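Local coordinates for hypothetical protein (Burkholderia xenovorans, PDB 2O8Q), which is of unknown function but has a cupin fold and binds a nickel ion through three histidines, consistent with a metal-dependent role, at residues Trp58-Val63 and Ala122-Asp127; Phe65-Val70 and Leu113-Pro118; Arg72-Phe77 and Ala84-Ala89. All coordinates share one frame; numbering follows the deposited sequence.

The three contacts lie in one cupin barrel, and each brings a side chain to or near its nickel site. Interaction 1 carries two of the three histidine ligands, His59 and His61. Interaction 2 begins just behind them: the centres are about 15 Å apart, and the two touch where Val63 packs on Val116 and where Gln66 NE2 comes within 3.7 Å of His61 CD2; the Gln66 side chain comes within about 5 Å of the nickel. Interaction 3, the hairpin 72-77/84-89, packs on the far end of strand 66-72 through Val70. Its Phe77 side chain comes within about 6 Å of the ion.

Interaction 1 of 3, residues Trp58-Val63 and Ala122-Asp127. With NI (nickel (II) ion), chain C.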
loop_
_atom_site.group_PDB
_atom_site.type_symbol
_atom_site.label_atom_id
_atom_site.label_comp_id
_atom_site.label_asym_id
_atom_site.label_seq_id
_atom_site.Cartn_x
_atom_site.Cartn_y
_atom_site.Cartn_z
ATOM N N TRP A 58 20.409 16.153 -5.769
ATOM C CA TRP A 58 20.154 14.808 -5.248
ATOM C C TRP A 58 19.216 14.896 -4.067
ATOM O O TRP A 58 19.396 15.705 -3.158
ATOM C CB TRP A 58 21.442 14.133 -4.837
ATOM C CG TRP A 58 22.303 13.705 -5.979
ATOM C CD1 TRP A 58 23.441 14.345 -6.434
ATOM C CD2 TRP A 58 22.186 12.515 -6.785
ATOM N NE1 TRP A 58 23.999 13.657 -7.483
ATOM C CE2 TRP A 58 23.286 12.511 -7.690
ATOM C CE3 TRP A 58 21.295 11.433 -6.811
ATOM C CZ2 TRP A 58 23.469 11.506 -8.622
ATOM C CZ3 TRP A 58 21.502 10.431 -7.707
ATOM C CH2 TRP A 58 22.555 10.483 -8.622
ATOM N N HIS A 59 18.184 14.057 -4.060
ATOM C CA HIS A 59 17.194 14.100 -3.001
ATOM C C HIS A 59 16.509 12.737 -2.900
ATOM O O HIS A 59 16.721 11.849 -3.726
ATOM C CB HIS A 59 16.141 15.208 -3.259
ATOM C CG HIS A 59 15.314 14.983 -4.483
ATOM N ND1 HIS A 59 15.732 15.390 -5.735
ATOM C CD2 HIS A 59 14.109 14.396 -4.660
ATOM C CE1 HIS A 59 14.802 15.075 -6.621
ATOM N NE2 HIS A 59 13.804 14.472 -6.000
ATOM N N THR A 60 15.681 12.604 -1.867
ATOM C CA THR A 60 14.857 11.445 -1.622
ATOM C C THR A 60 13.454 11.902 -1.214
ATOM O O THR A 60 13.256 13.014 -0.735
ATOM C CB THR A 60 15.415 10.568 -0.479
ATOM O OG1 THR A 60 15.356 11.309 0.763
ATOM C CG2 THR A 60 16.862 10.175 -0.737
ATOM N N HIS A 61 12.516 11.002 -1.383
ATOM C CA HIS A 61 11.139 11.210 -0.927
ATOM C C HIS A 61 10.739 10.131 0.056
ATOM O O HIS A 61 11.097 8.972 -0.134
ATOM C CB HIS A 61 10.158 11.208 -2.092
ATOM C CG HIS A 61 10.553 12.122 -3.205
ATOM N ND1 HIS A 61 10.550 13.494 -3.085
ATOM C CD2 HIS A 61 10.961 11.839 -4.459
ATOM C CE1 HIS A 61 10.983 14.025 -4.226
ATOM N NE2 HIS A 61 11.250 13.040 -5.076
ATOM N N THR A 62 9.933 10.504 1.051
ATOM C CA THR A 62 9.463 9.519 2.056
ATOM C C THR A 62 8.215 8.792 1.551
ATOM O O THR A 62 7.110 8.978 2.046
ATOM C CB THR A 62 9.244 10.163 3.477
ATOM O OG1 THR A 62 8.119 11.080 3.448
ATOM C CG2 THR A 62 10.427 10.829 3.936
ATOM N N VAL A 63 8.374 8.006 0.520
ATOM C CA VAL A 63 7.289 7.350 -0.135
ATOM C C VAL A 63 7.431 5.860 0.003
ATOM O O VAL A 63 8.596 5.337 0.135
ATOM C CB VAL A 63 7.251 7.688 -1.668
ATOM C CG1 VAL A 63 6.903 9.104 -1.835
ATOM C CG2 VAL A 63 8.534 7.287 -2.415
ATOM N N ALA A 122 7.370 13.667 2.411
ATOM C CA ALA A 122 8.397 14.692 2.600
ATOM C C ALA A 122 9.541 14.478 1.566
ATOM O O ALA A 122 9.657 13.424 0.970
ATOM C CB ALA A 122 8.957 14.639 4.041
ATOM N N THR A 123 10.320 15.539 1.336
ATOM C CA THR A 123 11.468 15.487 0.419
ATOM C C THR A 123 12.680 16.003 1.163
ATOM O O THR A 123 12.604 17.021 1.836
ATOM C CB THR A 123 11.160 16.343 -0.827
ATOM O OG1 THR A 123 10.031 15.786 -1.536
ATOM C CG2 THR A 123 12.385 16.397 -1.757
ATOM N N SER A 124 13.777 15.261 1.089
ATOM C CA SER A 124 15.007 15.654 1.753
ATOM C C SER A 124 16.137 15.769 0.757
ATOM O O SER A 124 16.284 14.921 -0.090
ATOM C CB SER A 124 15.390 14.643 2.851
ATOM O OG SER A 124 14.284 14.396 3.721
ATOM N N VAL A 125 16.956 16.813 0.878
ATOM C CA VAL A 125 18.127 16.959 0.024
ATOM C C VAL A 125 19.192 15.995 0.561
ATOM O O VAL A 125 19.344 15.883 1.787
ATOM C CB VAL A 125 18.614 18.441 0.004
ATOM C CG1 VAL A 125 19.895 18.573 -0.758
ATOM C CG2 VAL A 125 17.541 19.341 -0.621
ATOM N N VAL A 126 19.926 15.303 -0.319
ATOM C CA VAL A 126 20.940 14.347 0.134
ATOM C C VAL A 126 22.153 15.113 0.624
ATOM O O VAL A 126 22.620 16.014 -0.078
ATOM C CB VAL A 126 21.406 13.372 -0.974
ATOM C CG1 VAL A 126 22.657 12.566 -0.539
ATOM C CG2 VAL A 126 20.270 12.439 -1.345
ATOM N N ASP A 127 22.608 14.757 1.837
ATOM C CA ASP A 127 23.851 15.258 2.444
ATOM C C ASP A 127 25.049 14.613 1.721
ATOM O O ASP A 127 25.393 13.445 1.968
ATOM C CB ASP A 127 23.889 14.923 3.953
HETATM NI NI NI C . 12.221 13.423 -6.877
HETATM O O HOH W 1 21.834 17.104 -2.606
HETATM O O HOH W 2 13.320 11.948 2.298
HETATM O O HOH W 3 10.644 12.335 -7.797
HETATM O O HOH W 4 11.137 15.267 -7.100
HETATM O O HOH W 5 12.938 13.877 -8.853
#
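Two histidines with one residue between them on strand 59-61 hold the same nickel ion, and one of them is steadied from behind by the partner strand. His59 NE2 and His61 NE2 each bind the metal at 2.1 Å; three waters and His101 complete six ligands. The His59-X-His61 pair with the later His101 matches the metal-binding histidines of the cupin motifs. His59 CG sits in the crowded position between backbone N and carbonyl carbon (chi1 64°). On the side of the His61 ring away from the metal, ND1 donates to Thr123 OG1 at 2.8 Å. The hydroxyl lies in the ring plane, although the bond is bent at hydrogen (144°), and it fixes the rotation of the ring with the proton on ND1 and NE2 left for nickel. Thr123 CG2 approaches His59 CD2 obliquely at 3.9 Å. His59 ND1 has its own second-shell partner, the carbonyl of Thr57.

Beneath the ligands the backbones run antiparallel. Thr60 and Ser124 form the hydrogen-bonded pair, with Thr60 N to Ser124 O at 3.0 Å and Ser124 N to Thr60 O at 2.9 Å. Beyond the ladder, Val126 N meets Trp58 O almost straight at hydrogen, but from above the carbonyl plane, and a water bridges Trp58 O and Val126 O. At the other end Thr62 grips Ala122 twice: its N donates to Ala122 O, and its OG1 accepts from Ala122 N at 2.9 Å. That OG1 is also hydrogen-bonded to Thr62 of the second subunit, so the metal-bearing ribbon reaches the subunit interface. Arg100, in the loop before strand 101-106, packs against Thr60 and Val126, while His59 is joined by backbone hydrogen bonding to His101 at the start of that strand.

Interaction 2 of 3, residues Phe65-Val70 and Leu113-Pro118. With EDO (1,2-ethanediol), chain F.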
loop_
_atom_site.group_PDB
_atom_site.type_symbol
_atom_site.label_atom_id
_atom_site.label_comp_id
_atom_site.label_asym_id
_atom_site.label_seq_id
_atom_site.Cartn_x
_atom_site.Cartn_y
_atom_site.Cartn_z
ATOM N N PHE A 65 5.264 3.746 -2.401
ATOM C CA PHE A 65 5.140 3.477 -3.798
ATOM C C PHE A 65 5.343 4.772 -4.574
ATOM O O PHE A 65 4.785 5.814 -4.196
ATOM C CB PHE A 65 3.746 2.920 -4.104
ATOM C CG PHE A 65 3.547 2.592 -5.536
ATOM C CD1 PHE A 65 4.241 1.523 -6.105
ATOM C CD2 PHE A 65 2.748 3.381 -6.334
ATOM C CE1 PHE A 65 4.118 1.236 -7.443
ATOM C CE2 PHE A 65 2.623 3.070 -7.697
ATOM C CZ PHE A 65 3.274 2.009 -8.221
ATOM N N GLN A 66 6.130 4.703 -5.642
ATOM C CA GLN A 66 6.252 5.847 -6.495
ATOM C C GLN A 66 6.529 5.453 -7.965
ATOM O O GLN A 66 7.497 4.783 -8.255
ATOM C CB GLN A 66 7.395 6.754 -5.993
ATOM C CG GLN A 66 7.494 8.048 -6.781
ATOM C CD GLN A 66 8.437 9.040 -6.095
ATOM O OE1 GLN A 66 9.552 8.659 -5.708
ATOM N NE2 GLN A 66 7.978 10.316 -5.958
ATOM N N LEU A 67 5.644 5.902 -8.864
ATOM C CA LEU A 67 5.780 5.590 -10.290
ATOM C C LEU A 67 5.534 6.801 -11.146
ATOM O O LEU A 67 4.587 7.548 -10.882
ATOM C CB LEU A 67 4.718 4.541 -10.698
ATOM C CG LEU A 67 4.705 4.020 -12.141
ATOM C CD1 LEU A 67 5.996 3.302 -12.574
ATOM C CD2 LEU A 67 3.495 3.074 -12.353
ATOM N N PHE A 68 6.365 7.009 -12.176
ATOM C CA PHE A 68 6.149 8.049 -13.177
ATOM C C PHE A 68 5.891 7.385 -14.522
ATOM O O PHE A 68 6.558 6.384 -14.878
ATOM C CB PHE A 68 7.405 8.910 -13.335
ATOM C CG PHE A 68 7.679 9.724 -12.107
ATOM C CD1 PHE A 68 7.019 10.930 -11.884
ATOM C CD2 PHE A 68 8.451 9.217 -11.095
ATOM C CE1 PHE A 68 7.215 11.633 -10.715
ATOM C CE2 PHE A 68 8.628 9.934 -9.942
ATOM C CZ PHE A 68 8.011 11.115 -9.741
ATOM N N TYR A 69 4.930 7.952 -15.243
ATOM C CA TYR A 69 4.623 7.541 -16.633
ATOM C C TYR A 69 4.596 8.791 -17.494
ATOM O O TYR A 69 3.802 9.651 -17.302
ATOM C CB TYR A 69 3.301 6.768 -16.723
ATOM C CG TYR A 69 3.056 6.131 -18.074
ATOM C CD1 TYR A 69 2.523 6.890 -19.099
ATOM C CD2 TYR A 69 3.426 4.825 -18.334
ATOM C CE1 TYR A 69 2.326 6.322 -20.345
ATOM C CE2 TYR A 69 3.217 4.256 -19.556
ATOM C CZ TYR A 69 2.679 5.001 -20.570
ATOM O OH TYR A 69 2.485 4.433 -21.826
ATOM N N VAL A 70 5.505 8.874 -18.454
ATOM C CA VAL A 70 5.614 10.064 -19.297
ATOM C C VAL A 70 4.539 10.083 -20.373
ATOM O O VAL A 70 4.394 9.151 -21.168
ATOM C CB VAL A 70 7.011 10.202 -19.918
ATOM C CG1 VAL A 70 7.056 11.485 -20.776
ATOM C CG2 VAL A 70 8.064 10.225 -18.817
ATOM N N LEU A 113 2.646 11.650 -15.525
ATOM C CA LEU A 113 1.765 11.225 -14.451
ATOM C C LEU A 113 2.624 10.609 -13.341
ATOM O O LEU A 113 3.483 9.775 -13.579
ATOM C CB LEU A 113 0.803 10.166 -14.987
ATOM C CG LEU A 113 -0.191 9.534 -14.010
ATOM C CD1 LEU A 113 -1.238 10.545 -13.477
ATOM C CD2 LEU A 113 -0.885 8.270 -14.672
ATOM N N GLU A 114 2.359 11.041 -12.118
ATOM C CA GLU A 114 3.007 10.529 -10.928
ATOM C C GLU A 114 1.918 9.875 -10.077
ATOM O O GLU A 114 0.891 10.488 -9.837
ATOM C CB GLU A 114 3.680 11.628 -10.080
ATOM C CG GLU A 114 4.368 11.111 -8.802
ATOM C CD GLU A 114 5.113 12.172 -8.039
ATOM O OE1 GLU A 114 4.812 13.391 -8.208
ATOM O OE2 GLU A 114 6.011 11.825 -7.218
ATOM N N ILE A 115 2.198 8.644 -9.620
ATOM C CA ILE A 115 1.358 7.899 -8.686
ATOM C C ILE A 115 2.239 7.607 -7.479
ATOM O O ILE A 115 3.318 7.061 -7.626
ATOM C CB ILE A 115 0.808 6.598 -9.281
ATOM C CG1 ILE A 115 0.227 6.832 -10.679
ATOM C CG2 ILE A 115 -0.168 5.946 -8.269
ATOM C CD1 ILE A 115 1.188 6.544 -11.864
ATOM N N VAL A 116 1.777 7.928 -6.270
ATOM C CA VAL A 116 2.647 7.886 -5.101
ATOM C C VAL A 116 1.837 7.571 -3.863
ATOM O O VAL A 116 0.676 7.992 -3.758
ATOM C CB VAL A 116 3.295 9.288 -4.908
ATOM C CG1 VAL A 116 2.241 10.330 -4.335
ATOM C CG2 VAL A 116 4.542 9.276 -3.994
ATOM N N SER A 117 2.438 6.851 -2.924
ATOM C CA SER A 117 1.853 6.624 -1.594
ATOM C C SER A 117 2.946 6.983 -0.588
ATOM O O SER A 117 4.090 6.561 -0.749
ATOM C CB SER A 117 1.472 5.179 -1.404
ATOM O OG SER A 117 1.015 4.996 -0.060
ATOM N N PRO A 118 2.650 7.804 0.444
ATOM C CA PRO A 118 1.388 8.496 0.649
ATOM C C PRO A 118 1.332 9.749 -0.264
ATOM O O PRO A 118 2.380 10.172 -0.799
ATOM C CB PRO A 118 1.456 8.962 2.107
ATOM C CG PRO A 118 2.956 9.196 2.326
ATOM C CD PRO A 118 3.657 8.142 1.475
HETATM C C1 EDO F . 0.061 2.133 1.338
HETATM O O1 EDO F . 0.632 2.820 2.489
HETATM C C2 EDO F . 1.006 1.248 0.479
HETATM O O2 EDO F . 2.218 1.825 -0.075
#
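The tight part of this contact is the face carrying Gln66, Phe68 and Glu114, where a buried carboxylate is wedged between an amide and an aromatic ring. Glu114 runs extended (chi1 180°) alongside Phe68, its CD 3.4 Å from Phe68 CE1, with ring and carboxylate planes 32° apart. Its OE2 accepts from Gln66 NE2 at 2.8 Å, met nearly along the C-O axis, and the two flat groups are almost coplanar. OE1 is hydrogen-bonded to His44 NE2, so both carboxylate oxygens have partners; the burial could shift the acid's ionisation. The same Gln66 amide lies close to the nickel site.

Between the two segments the face of Leu67 and Ile115 is more loosely packed, Leu67 CD2 4.2 Å from Ile115 CD1; beside it Phe65 CE2 stands 4.0 Å from Ile115 CG2. At the end of the contact Ser117 OG makes weak hydrogen bonds, both 3.4 Å, to O1 and O2 of a bound ethanediol, while its stronger partner is the Met40 carbonyl.

A regular antiparallel ladder joins the segments, with paired backbone bonds at Leu67-Ile115 and Tyr69-Leu113. In the cupin barrel, strands 66-72 and 111-116 are central in their sheet, flanked by strands 92-94 and 42-48; the third subunit covers Phe65 with its Phe41 ring and packs its Ala43 on Leu67.

Interaction 3 of 3, residues Arg72-Phe77 and Ala84-Ala89; sequences RGWVEF and AVMLEA
Residues 74-77 and 84-88 run antiparallel at 167°, the facing parts of the beta hairpin that strands 74-79 and 83-88 form in the cupin fold. Two hydrogen-bonded pairs stitch them: Val75 N and Leu87 O are 2.9 Å apart, Leu87 N returns to Val75 O at 2.8 Å, and Phe77 pairs with Val85 in the same way. The last of these bonds, Val85 N to Phe77 O, enters from above the carbonyl plane.

The side chains divide between two very different faces. Trp74, Glu76 and Met86 share the outer one, and Met86, present as selenomethionine, is its centrepiece. With CG anti to the backbone N (chi1 167°) and the chain bent at the next two torsions, it folds back over the neighbouring strand. Its SE comes 3.4 Å from Trp74 CE3, an oblique Met-aromatic contact, while the Met86 side chain crosses that of Glu76 at about a right angle, with CE 4.0 Å from Glu76 CB. Trp74 CG takes the crowded position between backbone N and carbonyl carbon (chi1 61°), which sets the six-membered ring beside the selenium. Glu76 OE1 forms a salt bridge with Arg105 of strand 101-106.

Val75, Phe77, Val85 and Leu87 make the buried face. Leu87 CD1 meets the edge of the Phe77 ring, near its plane, at 3.9 Å from CE2, and Val75 CG2 covers one face of that ring, offset toward the rim. Leu87 also lies side by side with Val75. Further in, Val70 of strand 66-72 packs on Val75 and Leu87, and Ile8 of strand 7-9 lies against Val85 and Leu87. Between Gly73 and Ala89 a water bridges the backbones, donating to Gly73 O at 2.6 Å and accepting from Ala89 N.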
loop_
_atom_site.group_PDB
_atom_site.type_symbol
_atom_site.label_atom_id
_atom_site.label_comp_id
_atom_site.label_asym_id
_atom_site.label_seq_id
_atom_site.Cartn_x
_atom_site.Cartn_y
_atom_site.Cartn_z
ATOM N N ARG A 72 3.996 13.045 -22.449
ATOM C CA ARG A 72 4.413 13.959 -23.535
ATOM C C ARG A 72 5.794 14.480 -23.194
ATOM O O ARG A 72 6.137 14.648 -22.043
ATOM C CB ARG A 72 3.441 15.132 -23.638
ATOM C CG ARG A 72 3.652 16.029 -24.858
ATOM C CD ARG A 72 2.657 17.235 -24.876
ATOM N NE ARG A 72 2.786 18.055 -23.656
ATOM C CZ ARG A 72 2.648 19.383 -23.595
ATOM N NH1 ARG A 72 2.379 20.089 -24.702
ATOM N NH2 ARG A 72 2.796 20.017 -22.423
ATOM N N GLY A 73 6.600 14.685 -24.229
ATOM C CA GLY A 73 7.906 15.276 -24.042
ATOM C C GLY A 73 8.894 14.263 -23.553
ATOM O O GLY A 73 8.765 13.052 -23.804
ATOM N N TRP A 74 9.934 14.759 -22.880
ATOM C CA TRP A 74 10.955 13.876 -22.356
ATOM C C TRP A 74 11.542 14.450 -21.084
ATOM O O TRP A 74 11.436 15.623 -20.812
ATOM C CB TRP A 74 12.047 13.643 -23.419
ATOM C CG TRP A 74 12.794 14.874 -23.883
ATOM C CD1 TRP A 74 12.609 15.542 -25.067
ATOM C CD2 TRP A 74 13.841 15.602 -23.182
ATOM N NE1 TRP A 74 13.450 16.629 -25.144
ATOM C CE2 TRP A 74 14.216 16.687 -24.013
ATOM C CE3 TRP A 74 14.504 15.439 -21.951
ATOM C CZ2 TRP A 74 15.176 17.606 -23.631
ATOM C CZ3 TRP A 74 15.463 16.361 -21.585
ATOM C CH2 TRP A 74 15.789 17.410 -22.420
ATOM N N VAL A 75 12.098 13.574 -20.262
ATOM C CA VAL A 75 12.712 13.998 -19.008
ATOM C C VAL A 75 13.860 13.030 -18.722
ATOM O O VAL A 75 13.755 11.829 -18.993
ATOM C CB VAL A 75 11.699 13.971 -17.848
ATOM C CG1 VAL A 75 11.025 12.586 -17.694
ATOM C CG2 VAL A 75 12.323 14.437 -16.544
ATOM N N GLU A 76 14.981 13.559 -18.209
ATOM C CA GLU A 76 16.149 12.742 -17.840
ATOM C C GLU A 76 16.318 12.823 -16.320
ATOM O O GLU A 76 16.437 13.909 -15.727
ATOM C CB GLU A 76 17.404 13.260 -18.551
ATOM C CG GLU A 76 18.610 12.362 -18.395
ATOM C CD GLU A 76 19.806 12.815 -19.158
ATOM O OE1 GLU A 76 20.101 14.026 -19.107
ATOM O OE2 GLU A 76 20.453 11.962 -19.830
ATOM N N PHE A 77 16.326 11.629 -15.714
ATOM C CA PHE A 77 16.544 11.444 -14.299
ATOM C C PHE A 77 17.900 10.800 -14.101
ATOM O O PHE A 77 18.553 10.297 -15.042
ATOM C CB PHE A 77 15.500 10.463 -13.762
ATOM C CG PHE A 77 14.074 10.986 -13.806
ATOM C CD1 PHE A 77 13.766 12.198 -13.233
ATOM C CD2 PHE A 77 13.050 10.215 -14.341
ATOM C CE1 PHE A 77 12.448 12.678 -13.243
ATOM C CE2 PHE A 77 11.724 10.664 -14.313
ATOM C CZ PHE A 77 11.423 11.879 -13.777
ATOM N N ALA A 84 21.984 7.674 -15.151
ATOM C CA ALA A 84 21.101 8.555 -15.909
ATOM C C ALA A 84 20.192 7.749 -16.809
ATOM O O ALA A 84 20.591 6.721 -17.403
ATOM C CB ALA A 84 21.913 9.587 -16.714
ATOM N N VAL A 85 18.961 8.237 -16.903
ATOM C CA VAL A 85 17.880 7.594 -17.645
ATOM C C VAL A 85 17.131 8.677 -18.390
ATOM O O VAL A 85 16.594 9.592 -17.765
ATOM C CB VAL A 85 16.807 6.953 -16.679
ATOM C CG1 VAL A 85 15.662 6.404 -17.521
ATOM C CG2 VAL A 85 17.416 5.911 -15.767
HETATM N N MSE A 86 17.004 8.538 -19.699
HETATM C CA MSE A 86 16.205 9.433 -20.508
HETATM C C MSE A 86 14.837 8.797 -20.867
HETATM O O MSE A 86 14.797 7.725 -21.454
HETATM C CB MSE A 86 16.964 9.777 -21.770
HETATM C CG MSE A 86 16.131 10.437 -22.822
HETATM SE SE MSE A 86 15.861 12.297 -22.359
HETATM C CE MSE A 86 17.663 13.034 -22.536
ATOM N N LEU A 87 13.732 9.436 -20.494
ATOM C CA LEU A 87 12.425 8.902 -20.759
ATOM C C LEU A 87 11.673 9.783 -21.749
ATOM O O LEU A 87 11.638 10.999 -21.580
ATOM C CB LEU A 87 11.577 8.866 -19.469
ATOM C CG LEU A 87 11.982 7.975 -18.327
ATOM C CD1 LEU A 87 10.918 8.129 -17.151
ATOM C CD2 LEU A 87 12.076 6.547 -18.826
ATOM N N GLU A 88 11.013 9.164 -22.723
ATOM C CA GLU A 88 10.154 9.876 -23.658
ATOM C C GLU A 88 8.725 9.410 -23.414
ATOM O O GLU A 88 8.501 8.561 -22.531
ATOM C CB GLU A 88 10.529 9.528 -25.103
ATOM C CG GLU A 88 11.942 9.829 -25.505
ATOM C CD GLU A 88 12.170 9.420 -26.954
ATOM O OE1 GLU A 88 11.869 10.246 -27.825
ATOM O OE2 GLU A 88 12.621 8.284 -27.199
ATOM N N ALA A 89 7.772 9.889 -24.219
ATOM C CA ALA A 89 6.367 9.453 -24.032
ATOM C C ALA A 89 6.300 7.921 -24.020
ATOM O O ALA A 89 6.920 7.262 -24.895
ATOM C CB ALA A 89 5.437 10.034 -25.098
HETATM O O HOH W 6 8.127 12.109 -26.140
#